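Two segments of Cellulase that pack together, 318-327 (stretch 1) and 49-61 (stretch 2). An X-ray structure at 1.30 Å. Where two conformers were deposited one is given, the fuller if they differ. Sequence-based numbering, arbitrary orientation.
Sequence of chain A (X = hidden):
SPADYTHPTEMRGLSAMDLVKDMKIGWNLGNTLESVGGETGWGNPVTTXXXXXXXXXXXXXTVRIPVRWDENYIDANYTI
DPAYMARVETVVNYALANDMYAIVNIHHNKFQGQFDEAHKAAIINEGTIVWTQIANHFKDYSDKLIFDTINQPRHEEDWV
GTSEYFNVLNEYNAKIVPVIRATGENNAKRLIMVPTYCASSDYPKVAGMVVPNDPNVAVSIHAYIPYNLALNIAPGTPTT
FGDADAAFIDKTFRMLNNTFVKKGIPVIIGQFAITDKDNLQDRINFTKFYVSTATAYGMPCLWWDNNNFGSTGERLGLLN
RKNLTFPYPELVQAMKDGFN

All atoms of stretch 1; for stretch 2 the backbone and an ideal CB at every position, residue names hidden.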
# COMPACT_ATOMS: atom_id res chain seq x y z
N LEU A 318 -9.27 11.20 -6.44
CA LEU A 318 -9.81 12.09 -5.41
C LEU A 318 -9.18 13.47 -5.46
O LEU A 318 -9.89 14.48 -5.44
CB LEU A 318 -9.61 11.52 -3.99
CG LEU A 318 -10.41 10.29 -3.61
CD1 LEU A 318 -10.11 9.93 -2.16
CD2 LEU A 318 -11.90 10.52 -3.80
N LEU A 319 -7.85 13.53 -5.50
CA LEU A 319 -7.12 14.78 -5.66
C LEU A 319 -6.85 15.01 -7.15
O LEU A 319 -6.16 14.21 -7.79
CB LEU A 319 -5.79 14.71 -4.90
CG LEU A 319 -4.86 15.89 -5.14
CD1 LEU A 319 -5.46 17.17 -4.54
CD2 LEU A 319 -3.48 15.61 -4.58
N ASN A 320 -7.41 16.07 -7.71
CA ASN A 320 -7.08 16.44 -9.08
C ASN A 320 -5.70 17.09 -9.04
O ASN A 320 -5.55 18.21 -8.54
CB ASN A 320 -8.14 17.38 -9.64
CG ASN A 320 -7.82 17.82 -11.05
OD1 ASN A 320 -6.66 17.99 -11.41
ND2 ASN A 320 -8.85 17.99 -11.87
N ARG A 321 -4.69 16.41 -9.56
CA ARG A 321 -3.32 16.89 -9.42
C ARG A 321 -2.99 18.06 -10.33
O ARG A 321 -1.96 18.70 -10.13
CB ARG A 321 -2.32 15.75 -9.66
CG ARG A 321 -2.44 14.62 -8.65
CD ARG A 321 -1.38 13.55 -8.85
NE ARG A 321 -1.81 12.25 -8.36
CZ ARG A 321 -1.18 11.12 -8.62
NH1 ARG A 321 -0.05 11.13 -9.30
NH2 ARG A 321 -1.68 9.97 -8.20
N LYS A 322 -3.82 18.34 -11.34
CA LYS A 322 -3.56 19.47 -12.22
C LYS A 322 -3.78 20.79 -11.50
O LYS A 322 -3.04 21.75 -11.73
CB LYS A 322 -4.45 19.39 -13.46
CG LYS A 322 -4.10 20.46 -14.51
CD LYS A 322 -4.87 20.27 -15.81
CE LYS A 322 -4.12 19.38 -16.80
NZ LYS A 322 -4.98 18.99 -17.96
N ASN A 323 -4.77 20.87 -10.61
CA ASN A 323 -5.08 22.14 -9.95
C ASN A 323 -5.26 22.00 -8.45
O ASN A 323 -5.63 22.98 -7.78
CB ASN A 323 -6.28 22.83 -10.61
CG ASN A 323 -7.54 22.04 -10.49
OD1 ASN A 323 -7.58 21.02 -9.82
ND2 ASN A 323 -8.61 22.53 -11.11
N LEU A 324 -4.97 20.83 -7.89
CA LEU A 324 -4.92 20.60 -6.45
C LEU A 324 -6.28 20.79 -5.79
O LEU A 324 -6.40 21.40 -4.73
CB LEU A 324 -3.87 21.45 -5.75
CG LEU A 324 -2.46 21.44 -6.32
CD1 LEU A 324 -1.52 22.30 -5.49
CD2 LEU A 324 -2.00 20.05 -6.34
N THR A 325 -7.30 20.22 -6.40
CA THR A 325 -8.67 20.33 -5.91
C THR A 325 -9.23 18.95 -5.64
O THR A 325 -8.71 17.94 -6.08
CB THR A 325 -9.55 21.04 -6.95
OG1 THR A 325 -9.57 20.29 -8.17
CG2 THR A 325 -9.04 22.45 -7.22
N PHE A 326 -10.34 18.93 -4.91
CA PHE A 326 -11.08 17.70 -4.61
C PHE A 326 -12.47 17.81 -5.23
O PHE A 326 -13.35 18.46 -4.66
CB PHE A 326 -11.21 17.49 -3.10
CG PHE A 326 -9.90 17.22 -2.41
CD1 PHE A 326 -9.21 18.24 -1.80
CD2 PHE A 326 -9.38 15.95 -2.37
CE1 PHE A 326 -8.01 17.99 -1.17
CE2 PHE A 326 -8.17 15.70 -1.74
CZ PHE A 326 -7.49 16.71 -1.15
N PRO A 327 -12.72 17.20 -6.39
CA PRO A 327 -14.06 17.33 -6.99
C PRO A 327 -15.13 16.55 -6.25
O PRO A 327 -16.32 16.81 -6.43
CB PRO A 327 -13.87 16.82 -8.42
CG PRO A 327 -12.68 15.96 -8.35
CD PRO A 327 -11.76 16.56 -7.30
N UNK A 49 5.58 18.81 -3.77
CA UNK A 49 5.26 18.93 -2.35
C UNK A 49 3.88 19.54 -2.15
O UNK A 49 3.15 19.14 -1.23
CB UNK A 49 6.32 19.77 -1.63
N UNK A 50 3.49 20.51 -2.98
CA UNK A 50 2.18 21.14 -2.83
C UNK A 50 1.05 20.12 -2.89
O UNK A 50 0.02 20.29 -2.22
CB UNK A 50 1.98 22.20 -3.91
N UNK A 51 1.20 19.05 -3.67
CA UNK A 51 0.17 18.01 -3.68
C UNK A 51 0.02 17.38 -2.30
O UNK A 51 -1.11 17.15 -1.84
CB UNK A 51 0.50 16.93 -4.72
N UNK A 52 1.14 17.11 -1.63
CA UNK A 52 1.11 16.53 -0.30
C UNK A 52 0.62 17.54 0.73
O UNK A 52 -0.13 17.18 1.65
CB UNK A 52 2.50 16.01 0.08
N UNK A 53 1.00 18.82 0.58
CA UNK A 53 0.46 19.86 1.45
C UNK A 53 -1.06 19.86 1.39
O UNK A 53 -1.74 20.04 2.41
CB UNK A 53 1.01 21.23 1.06
N UNK A 54 -1.61 19.70 0.19
CA UNK A 54 -3.06 19.71 0.00
C UNK A 54 -3.70 18.51 0.68
O UNK A 54 -4.75 18.63 1.32
CB UNK A 54 -3.41 19.72 -1.49
N UNK A 55 -3.08 17.34 0.55
CA UNK A 55 -3.59 16.14 1.22
C UNK A 55 -3.56 16.31 2.74
O UNK A 55 -4.52 15.95 3.43
CB UNK A 55 -2.77 14.91 0.81
N UNK A 56 -2.46 16.84 3.27
CA UNK A 56 -2.37 17.04 4.71
C UNK A 56 -3.46 17.99 5.19
O UNK A 56 -4.12 17.73 6.21
CB UNK A 56 -0.99 17.58 5.09
N UNK A 57 -3.68 19.09 4.47
CA UNK A 57 -4.70 20.05 4.91
C UNK A 57 -6.10 19.45 4.86
O UNK A 57 -6.98 19.86 5.62
CB UNK A 57 -4.65 21.31 4.05
N UNK A 58 -6.32 18.48 3.97
CA UNK A 58 -7.60 17.81 3.84
C UNK A 58 -7.82 16.72 4.89
O UNK A 58 -8.94 16.21 4.99
CB UNK A 58 -7.72 17.21 2.44
N UNK A 59 -6.80 16.38 5.67
CA UNK A 59 -6.96 15.44 6.77
C UNK A 59 -6.28 14.10 6.60
O UNK A 59 -6.44 13.23 7.46
CB UNK A 59 -8.45 15.20 7.00
N UNK A 60 -5.54 13.89 5.52
CA UNK A 60 -4.78 12.65 5.36
C UNK A 60 -3.51 12.69 6.21
O UNK A 60 -2.89 13.75 6.39
CB UNK A 60 -4.43 12.42 3.89
N UNK A 61 -3.09 11.52 6.68
CA UNK A 61 -1.94 11.39 7.56
C UNK A 61 -0.89 10.41 7.06
O UNK A 61 0.20 10.35 7.65
CB UNK A 61 -2.41 10.96 8.95

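The stretch begins as a helix, which packs against the loop 318-327; the loop offers mainly Leu319, Leu324 and Phe326.

Position 49 has nothing of the loop within 5.5 Å of its ideal CB, so many side chains would suit so far as the loop is concerned. It is Lys49, which makes no contact with the loop and pairs with position 53.

At position 50 the CB points sideways, and its ideal position lies 3.8 Å from CD1 of Leu324. A long side chain could cover that methyl and still lead outward. The residue is Lys50; its CB touches Leu324 CD1 at 3.9 Å and its end leads away.

Position 51 also points sideways. Its ideal CB lies 4.2 Å from Leu319 CD2 and 4.3 Å from Leu324 CD2, with the CG of Arg321 a little further off. A long, flexible apolar chain suits this groove; leucine or isoleucine would also be plausible. It is Met51. Its CG meets Leu324 CD2 at 3.6 Å, and its CE reaches the backbone O of Arg321 at 3.8 Å.

At 52 and 53 no loop atom lies within 5.5 Å of the ideal CB, so the loop sets no demand, and many side chains would suit as far as it is concerned. They are Phe52, whose CB points away, and Asp53, whose OD1 forms a salt bridge with Lys49 NZ at 2.9 Å.

Position 54 points toward the loop, with Leu319, Leu324 and Phe326 around its ideal CB. The carbonyl of Leu324 adds an acceptor. A small or branched residue fits: valine, alanine, serine or threonine. It is Thr54. Its CG2 lies 3.6 Å from Phe326 CE1 and 3.8 Å from Leu319 CD1. A water donates to both Thr54 OG1 (3.1 Å) and Leu324 O (3.0 Å), bridging the stretches where no direct hydrogen bond does.

Position 55 points sideways; its ideal CB lies 5.4 Å from Phe326 CZ. A medium apolar chain could close that gap. Leu55 does so: its CD2 reaches Leu319 CD2 at 4.1 Å and the edge of the Phe326 ring, at CZ, at 4.3 Å.

At 56 and 57 the ideal CBs have no loop atom within 5.5 Å, so the loop would accept polar, charged or small residues alike. They are Lys56 and Ala57.

Position 58 points toward the loop, its ideal CB already 3.6 Å from Phe326 CZ. A small residue is the natural choice. Ala58 puts its CB against that ring atom.

Position 59 has positive phi (111°), and a CB would jam against the preceding carbonyl O. Gly59 answers this, in a Schellman motif.

Position 60 points toward the loop, but its ideal CB has no loop atom within 5.5 Å, so a large apolar side chain suits. Phe60 brings its CE1 to 4.4 Å from Phe326 CE2.

Position 61 is out of reach, with no loop atom within 5.5 Å of its ideal CB; the loop would again accept polar, charged or small residues. It is Asn61.

Stretch 2 49-61: KKMFDTLKAAGFN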
# COMPACT_ATOMS: atom_id res chain seq x y z
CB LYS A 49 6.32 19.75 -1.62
CG LYS A 49 6.04 19.80 -0.11
CD LYS A 49 7.16 20.49 0.66
CE LYS A 49 6.86 20.56 2.14
NZ LYS A 49 5.78 21.53 2.46
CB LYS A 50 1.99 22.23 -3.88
CG LYS A 50 2.80 23.48 -3.60
CD LYS A 50 2.50 24.58 -4.61
CE LYS A 50 3.38 25.81 -4.36
NZ LYS A 50 3.09 26.94 -5.30
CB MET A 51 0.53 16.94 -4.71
CG MET A 51 0.51 17.46 -6.12
SD MET A 51 1.13 16.26 -7.32
CE MET A 51 1.26 17.27 -8.79
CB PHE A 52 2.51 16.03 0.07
CG PHE A 52 2.88 14.72 -0.58
CD1 PHE A 52 3.08 14.63 -1.95
CD2 PHE A 52 3.05 13.58 0.19
CE1 PHE A 52 3.43 13.41 -2.54
CE2 PHE A 52 3.40 12.37 -0.39
CZ PHE A 52 3.59 12.29 -1.75
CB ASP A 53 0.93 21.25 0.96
CG ASP A 53 2.43 21.48 1.06
OD1 ASP A 53 3.16 20.70 1.69
OD2 ASP A 53 2.86 22.50 0.48
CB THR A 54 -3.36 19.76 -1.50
OG1 THR A 54 -2.84 20.97 -2.08
CG2 THR A 54 -4.84 19.69 -1.77
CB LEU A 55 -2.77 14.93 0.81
CG LEU A 55 -2.89 14.49 -0.64
CD1 LEU A 55 -1.83 13.48 -0.95
CD2 LEU A 55 -4.27 13.91 -0.94
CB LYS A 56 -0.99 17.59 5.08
CG LYS A 56 -0.77 17.82 6.58
CD LYS A 56 -0.72 16.51 7.35
CE LYS A 56 -0.57 16.72 8.85
NZ LYS A 56 0.49 17.71 9.16
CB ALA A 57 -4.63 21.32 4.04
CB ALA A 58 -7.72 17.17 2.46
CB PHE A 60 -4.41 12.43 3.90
CG PHE A 60 -5.60 12.14 3.02
CD1 PHE A 60 -6.23 13.16 2.31
CD2 PHE A 60 -6.10 10.85 2.90
CE1 PHE A 60 -7.34 12.88 1.52
CE2 PHE A 60 -7.20 10.58 2.11
CZ PHE A 60 -7.81 11.59 1.42
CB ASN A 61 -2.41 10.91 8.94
CG ASN A 61 -1.43 11.21 10.03
OD1 ASN A 61 -1.01 12.36 10.19
ND2 ASN A 61 -1.12 10.21 10.83
O HOH W 1 -5.00 23.06 -2.67
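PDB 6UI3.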